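Local coordinates for MW1564 protein (Staphylococcus aureus, PDB 3NTV), which probably transfers a methyl group from S-adenosylmethionine to a hydroxyl oxygen of its substrate, as caffeoyl-CoA O-methyltransferases do, at residues E77-F89 against M107-F120. Numbering follows the deposited sequence. Where two conformers were deposited one is given.
Sequences EIGTAIGYSSMQF and MIQYAKQNLATYHF. With SO4 (sulfate ion), chain C.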
loop_
_atom_site.group_PDB
_atom_site.type_symbol
_atom_site.label_atom_id
_atom_site.label_comp_id
_atom_site.label_asym_id
_atom_site.label_seq_id
_atom_site.Cartn_x
_atom_site.Cartn_y
_atom_site.Cartn_z
ATOM N N GLU A 77 -14.964 -7.771 9.077
ATOM C CA GLU A 77 -13.744 -7.748 9.884
ATOM C C GLU A 77 -13.791 -8.879 10.878
ATOM O O GLU A 77 -14.842 -9.137 11.488
ATOM C CB GLU A 77 -13.609 -6.456 10.700
ATOM C CG GLU A 77 -13.715 -5.150 9.948
ATOM C CD GLU A 77 -13.546 -3.983 10.902
ATOM O OE1 GLU A 77 -12.631 -3.166 10.681
ATOM O OE2 GLU A 77 -14.275 -3.931 11.916
ATOM N N ILE A 78 -12.652 -9.559 11.055
ATOM C CA ILE A 78 -12.586 -10.648 12.023
ATOM C C ILE A 78 -11.782 -10.118 13.202
ATOM O O ILE A 78 -10.548 -10.012 13.139
ATOM C CB ILE A 78 -12.005 -11.957 11.438
ATOM C CG1 ILE A 78 -12.643 -12.372 10.074
ATOM C CG2 ILE A 78 -12.054 -13.076 12.496
ATOM C CD1 ILE A 78 -14.109 -12.651 10.035
ATOM N N GLY A 79 -12.493 -9.709 14.226
ATOM C CA GLY A 79 -11.884 -9.197 15.439
ATOM C C GLY A 79 -11.830 -7.696 15.522
ATOM O O GLY A 79 -11.756 -6.993 14.510
ATOM N N THR A 80 -11.862 -7.214 16.749
ATOM C CA THR A 80 -11.725 -5.816 17.095
ATOM C C THR A 80 -11.330 -5.657 18.546
ATOM O O THR A 80 -11.654 -6.496 19.392
ATOM C CB THR A 80 -12.978 -5.003 16.763
ATOM O OG1 THR A 80 -12.607 -3.631 16.856
ATOM C CG2 THR A 80 -14.182 -5.314 17.679
ATOM N N ALA A 81 -10.619 -4.583 18.820
ATOM C CA ALA A 81 -10.256 -4.261 20.171
ATOM C C ALA A 81 -11.318 -3.299 20.728
ATOM O O ALA A 81 -11.960 -3.621 21.729
ATOM C CB ALA A 81 -8.892 -3.636 20.192
ATOM N N ILE A 82 -11.547 -2.152 20.064
ATOM C CA ILE A 82 -12.516 -1.166 20.552
ATOM C C ILE A 82 -13.461 -0.607 19.461
ATOM O O ILE A 82 -14.124 0.398 19.713
ATOM C CB ILE A 82 -11.774 -0.004 21.290
ATOM C CG1 ILE A 82 -10.838 0.799 20.334
ATOM C CG2 ILE A 82 -11.072 -0.489 22.561
ATOM C CD1 ILE A 82 -10.128 2.070 20.929
ATOM N N GLY A 83 -13.481 -1.221 18.278
ATOM C CA GLY A 83 -14.299 -0.741 17.160
ATOM C C GLY A 83 -13.633 0.387 16.389
ATOM O O GLY A 83 -14.257 1.023 15.539
ATOM N N TYR A 84 -12.344 0.641 16.666
ATOM C CA TYR A 84 -11.619 1.733 16.026
ATOM C C TYR A 84 -11.555 1.580 14.503
ATOM O O TYR A 84 -11.937 2.504 13.778
ATOM C CB TYR A 84 -10.231 1.871 16.676
ATOM C CG TYR A 84 -9.290 2.797 15.951
ATOM C CD1 TYR A 84 -9.294 4.163 16.204
ATOM C CD2 TYR A 84 -8.352 2.300 15.050
ATOM C CE1 TYR A 84 -8.405 5.019 15.550
ATOM C CE2 TYR A 84 -7.465 3.141 14.391
ATOM C CZ TYR A 84 -7.494 4.503 14.643
ATOM O OH TYR A 84 -6.587 5.316 14.010
ATOM N N SER A 85 -11.115 0.412 13.999
ATOM C CA SER A 85 -11.042 0.287 12.545
ATOM C C SER A 85 -12.412 0.330 11.896
ATOM O O SER A 85 -12.539 0.952 10.837
ATOM C CB SER A 85 -10.277 -0.963 12.116
ATOM O OG SER A 85 -10.955 -2.101 12.613
ATOM N N SER A 86 -13.425 -0.299 12.542
ATOM C CA SER A 86 -14.810 -0.331 12.044
ATOM C C SER A 86 -15.331 1.084 11.824
ATOM O O SER A 86 -15.840 1.398 10.763
ATOM C CB SER A 86 -15.726 -1.032 13.044
ATOM O OG SER A 86 -15.214 -2.291 13.430
HETATM N N MSE A 87 -15.162 1.946 12.833
HETATM C CA MSE A 87 -15.637 3.329 12.737
HETATM C C MSE A 87 -14.822 4.146 11.747
HETATM O O MSE A 87 -15.390 4.930 10.998
HETATM C CB MSE A 87 -15.658 3.993 14.103
HETATM C CG MSE A 87 -16.650 3.326 15.041
HETATM SE SE MSE A 87 -16.749 4.229 16.763
HETATM C CE MSE A 87 -15.006 3.849 17.363
ATOM N N GLN A 88 -13.493 3.902 11.671
ATOM C CA GLN A 88 -12.660 4.606 10.701
ATOM C C GLN A 88 -13.115 4.279 9.276
ATOM O O GLN A 88 -13.235 5.175 8.454
ATOM C CB GLN A 88 -11.170 4.276 10.916
ATOM C CG GLN A 88 -10.580 4.967 12.149
ATOM C CD GLN A 88 -10.217 6.420 11.912
ATOM O OE1 GLN A 88 -10.622 7.032 10.938
ATOM N NE2 GLN A 88 -9.417 7.002 12.796
ATOM N N PHE A 89 -13.446 3.009 9.006
ATOM C CA PHE A 89 -13.921 2.634 7.667
ATOM C C PHE A 89 -15.309 3.228 7.400
ATOM O O PHE A 89 -15.543 3.753 6.312
ATOM C CB PHE A 89 -13.975 1.104 7.504
ATOM C CG PHE A 89 -12.669 0.359 7.725
ATOM C CD1 PHE A 89 -11.448 0.968 7.467
ATOM C CD2 PHE A 89 -12.669 -0.966 8.141
ATOM C CE1 PHE A 89 -10.245 0.265 7.631
ATOM C CE2 PHE A 89 -11.468 -1.658 8.319
ATOM C CZ PHE A 89 -10.269 -1.031 8.067
HETATM N N MSE A 107 -13.894 -6.493 24.870
HETATM C CA MSE A 107 -13.761 -5.854 23.547
HETATM C C MSE A 107 -15.149 -5.543 22.971
HETATM O O MSE A 107 -15.356 -4.429 22.483
HETATM C CB MSE A 107 -12.943 -6.732 22.591
HETATM C CG MSE A 107 -11.522 -7.018 23.102
HETATM SE SE MSE A 107 -10.536 -5.417 23.619
HETATM C CE MSE A 107 -9.205 -6.246 24.811
ATOM N N ILE A 108 -16.113 -6.498 23.082
ATOM C CA ILE A 108 -17.505 -6.285 22.630
ATOM C C ILE A 108 -18.099 -5.042 23.319
ATOM O O ILE A 108 -18.625 -4.172 22.632
ATOM C CB ILE A 108 -18.397 -7.536 22.833
ATOM C CG1 ILE A 108 -18.021 -8.670 21.853
ATOM C CG2 ILE A 108 -19.894 -7.185 22.718
ATOM C CD1 ILE A 108 -18.413 -10.097 22.356
ATOM N N GLN A 109 -17.964 -4.951 24.669
ATOM C CA GLN A 109 -18.473 -3.843 25.473
ATOM C C GLN A 109 -17.881 -2.491 25.048
ATOM O O GLN A 109 -18.642 -1.539 24.849
ATOM C CB GLN A 109 -18.255 -4.100 26.978
ATOM C CG GLN A 109 -19.229 -5.104 27.583
ATOM C CD GLN A 109 -19.146 -5.156 29.097
ATOM O OE1 GLN A 109 -18.061 -5.227 29.697
ATOM N NE2 GLN A 109 -20.305 -5.151 29.748
ATOM N N TYR A 110 -16.542 -2.421 24.875
ATOM C CA TYR A 110 -15.808 -1.221 24.427
ATOM C C TYR A 110 -16.318 -0.807 23.039
ATOM O O TYR A 110 -16.613 0.375 22.815
ATOM C CB TYR A 110 -14.303 -1.516 24.289
ATOM C CG TYR A 110 -13.497 -1.664 25.567
ATOM C CD1 TYR A 110 -13.965 -1.157 26.778
ATOM C CD2 TYR A 110 -12.224 -2.228 25.546
ATOM C CE1 TYR A 110 -13.206 -1.259 27.948
ATOM C CE2 TYR A 110 -11.445 -2.309 26.701
ATOM C CZ TYR A 110 -11.941 -1.825 27.900
ATOM O OH TYR A 110 -11.175 -1.921 29.037
ATOM N N ALA A 111 -16.378 -1.782 22.097
ATOM C CA ALA A 111 -16.844 -1.508 20.734
ATOM C C ALA A 111 -18.292 -0.983 20.732
ATOM O O ALA A 111 -18.551 0.043 20.097
ATOM C CB ALA A 111 -16.699 -2.742 19.860
ATOM N N LYS A 112 -19.209 -1.656 21.479
ATOM C CA LYS A 112 -20.614 -1.265 21.586
ATOM C C LYS A 112 -20.752 0.176 22.087
ATOM O O LYS A 112 -21.480 0.963 21.484
ATOM C CB LYS A 112 -21.377 -2.237 22.506
ATOM C CG LYS A 112 -22.705 -2.680 21.936
ATOM C CD LYS A 112 -22.725 -4.150 21.547
ATOM C CE LYS A 112 -24.123 -4.570 21.170
ATOM N NZ LYS A 112 -24.417 -4.338 19.726
ATOM N N GLN A 113 -20.026 0.524 23.179
ATOM C CA GLN A 113 -20.084 1.880 23.732
ATOM C C GLN A 113 -19.583 2.912 22.723
ATOM O O GLN A 113 -20.207 3.959 22.559
ATOM C CB GLN A 113 -19.324 1.995 25.062
ATOM C CG GLN A 113 -19.551 3.342 25.788
ATOM C CD GLN A 113 -21.007 3.764 25.909
ATOM O OE1 GLN A 113 -21.501 4.631 25.165
ATOM N NE2 GLN A 113 -21.729 3.166 26.850
ATOM N N ASN A 114 -18.475 2.606 22.030
ATOM C CA ASN A 114 -17.927 3.519 21.020
ATOM C C ASN A 114 -18.892 3.775 19.857
ATOM O O ASN A 114 -19.060 4.927 19.449
ATOM C CB ASN A 114 -16.562 3.029 20.549
ATOM C CG ASN A 114 -15.474 3.330 21.554
ATOM O OD1 ASN A 114 -15.574 4.275 22.355
ATOM N ND2 ASN A 114 -14.395 2.548 21.519
ATOM N N LEU A 115 -19.561 2.711 19.348
ATOM C CA LEU A 115 -20.518 2.873 18.253
ATOM C C LEU A 115 -21.666 3.796 18.675
ATOM O O LEU A 115 -22.106 4.622 17.876
ATOM C CB LEU A 115 -21.072 1.522 17.783
ATOM C CG LEU A 115 -20.090 0.530 17.134
ATOM C CD1 LEU A 115 -20.849 -0.700 16.686
ATOM C CD2 LEU A 115 -19.382 1.139 15.945
ATOM N N ALA A 116 -22.120 3.674 19.949
ATOM C CA ALA A 116 -23.192 4.524 20.482
ATOM C C ALA A 116 -22.697 5.965 20.610
ATOM O O ALA A 116 -23.358 6.871 20.098
ATOM C CB ALA A 116 -23.658 4.004 21.843
ATOM N N THR A 117 -21.523 6.166 21.248
ATOM C CA THR A 117 -20.916 7.485 21.494
ATOM C C THR A 117 -20.690 8.271 20.206
ATOM O O THR A 117 -21.042 9.454 20.131
ATOM C CB THR A 117 -19.629 7.323 22.322
ATOM O OG1 THR A 117 -19.941 6.690 23.559
ATOM C CG2 THR A 117 -18.899 8.640 22.568
ATOM N N TYR A 118 -20.140 7.594 19.182
ATOM C CA TYR A 118 -19.800 8.215 17.903
ATOM C C TYR A 118 -20.858 8.089 16.809
ATOM O O TYR A 118 -20.644 8.544 15.679
ATOM C CB TYR A 118 -18.386 7.783 17.456
ATOM C CG TYR A 118 -17.316 8.199 18.448
ATOM C CD1 TYR A 118 -16.759 9.473 18.408
ATOM C CD2 TYR A 118 -16.930 7.354 19.480
ATOM C CE1 TYR A 118 -15.795 9.872 19.335
ATOM C CE2 TYR A 118 -15.974 7.744 20.421
ATOM C CZ TYR A 118 -15.423 9.011 20.354
ATOM O OH TYR A 118 -14.481 9.394 21.279
ATOM N N HIS A 119 -22.042 7.542 17.157
ATOM C CA HIS A 119 -23.205 7.478 16.256
ATOM C C HIS A 119 -22.976 6.622 15.005
ATOM O O HIS A 119 -23.368 7.018 13.918
ATOM C CB HIS A 119 -23.690 8.916 15.886
ATOM C CG HIS A 119 -23.789 9.816 17.089
ATOM N ND1 HIS A 119 -24.718 9.584 18.083
ATOM C CD2 HIS A 119 -23.034 10.887 17.436
ATOM C CE1 HIS A 119 -24.519 10.529 18.995
ATOM N NE2 HIS A 119 -23.516 11.338 18.651
ATOM N N PHE A 120 -22.349 5.443 15.172
ATOM C CA PHE A 120 -22.099 4.545 14.046
ATOM C C PHE A 120 -22.905 3.253 14.107
ATOM O O PHE A 120 -22.632 2.378 13.301
ATOM C CB PHE A 120 -20.603 4.215 13.933
ATOM C CG PHE A 120 -19.786 5.332 13.339
ATOM C CD1 PHE A 120 -19.886 5.643 11.985
ATOM C CD2 PHE A 120 -18.902 6.061 14.128
ATOM C CE1 PHE A 120 -19.098 6.658 11.427
ATOM C CE2 PHE A 120 -18.104 7.061 13.566
ATOM C CZ PHE A 120 -18.220 7.360 12.229
HETATM S S SO4 C . -9.541 -1.942 16.273
HETATM O O1 SO4 C . -10.532 -1.958 15.171
HETATM O O2 SO4 C . -10.184 -1.351 17.436
HETATM O O3 SO4 C . -9.142 -3.341 16.576
HETATM O O4 SO4 C . -8.345 -1.227 15.791
#
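Asn114 of helix 105-117 reaches the loop 79-83 with its amide: ND2 donates to the carbonyl O of Ile82 at 2.8 Å, nearly straight at 176°. ND2 meets a lone pair of Ile82 O in the carbonyl plane, and that oxygen lies in the plane of the Asn114 amide. The same oxygen receives a CA-H...O contact from Ala111, 3.5 Å from Ala111 CA, so two residues about one turn apart on the helix converge on one carbonyl.

Apolar packing flanks this bond along the helix. Met107 SE lies 4.2 Å from Ala81 CB, and Met107 CB 3.5 Å from Thr80 O. Ile82 CG2 lies 3.6 Å from Tyr110 CD2, approaching that ring obliquely, while Ala111 CB sits against the backbone at Gly83. Met87, a selenomethionine, lies among four residues: its CG touches Leu115 CD2 (3.6 Å) and Phe120 CD2 (3.7 Å), its SE makes oblique Met-aromatic contacts with Tyr118 and Phe120, and the bend at chi3 (-66°) brings CE to Asn114 CB. A Schellman motif with His119 as C-prime residue ends the helix.

A sulfate, probably from the crystallisation liquor, accepts from the backbone N of Ala81 and Ile82 in the loop and of Tyr84 and Ser85 in the first turn of helix 84-90. The run Glu77 to Gly83, which ends strand 74-78 and forms the loop beyond, matches glycine-rich motif I (E/DxGxxxG) of Rossmann-fold methyltransferases, which in relatives lines the S-adenosylmethionine site.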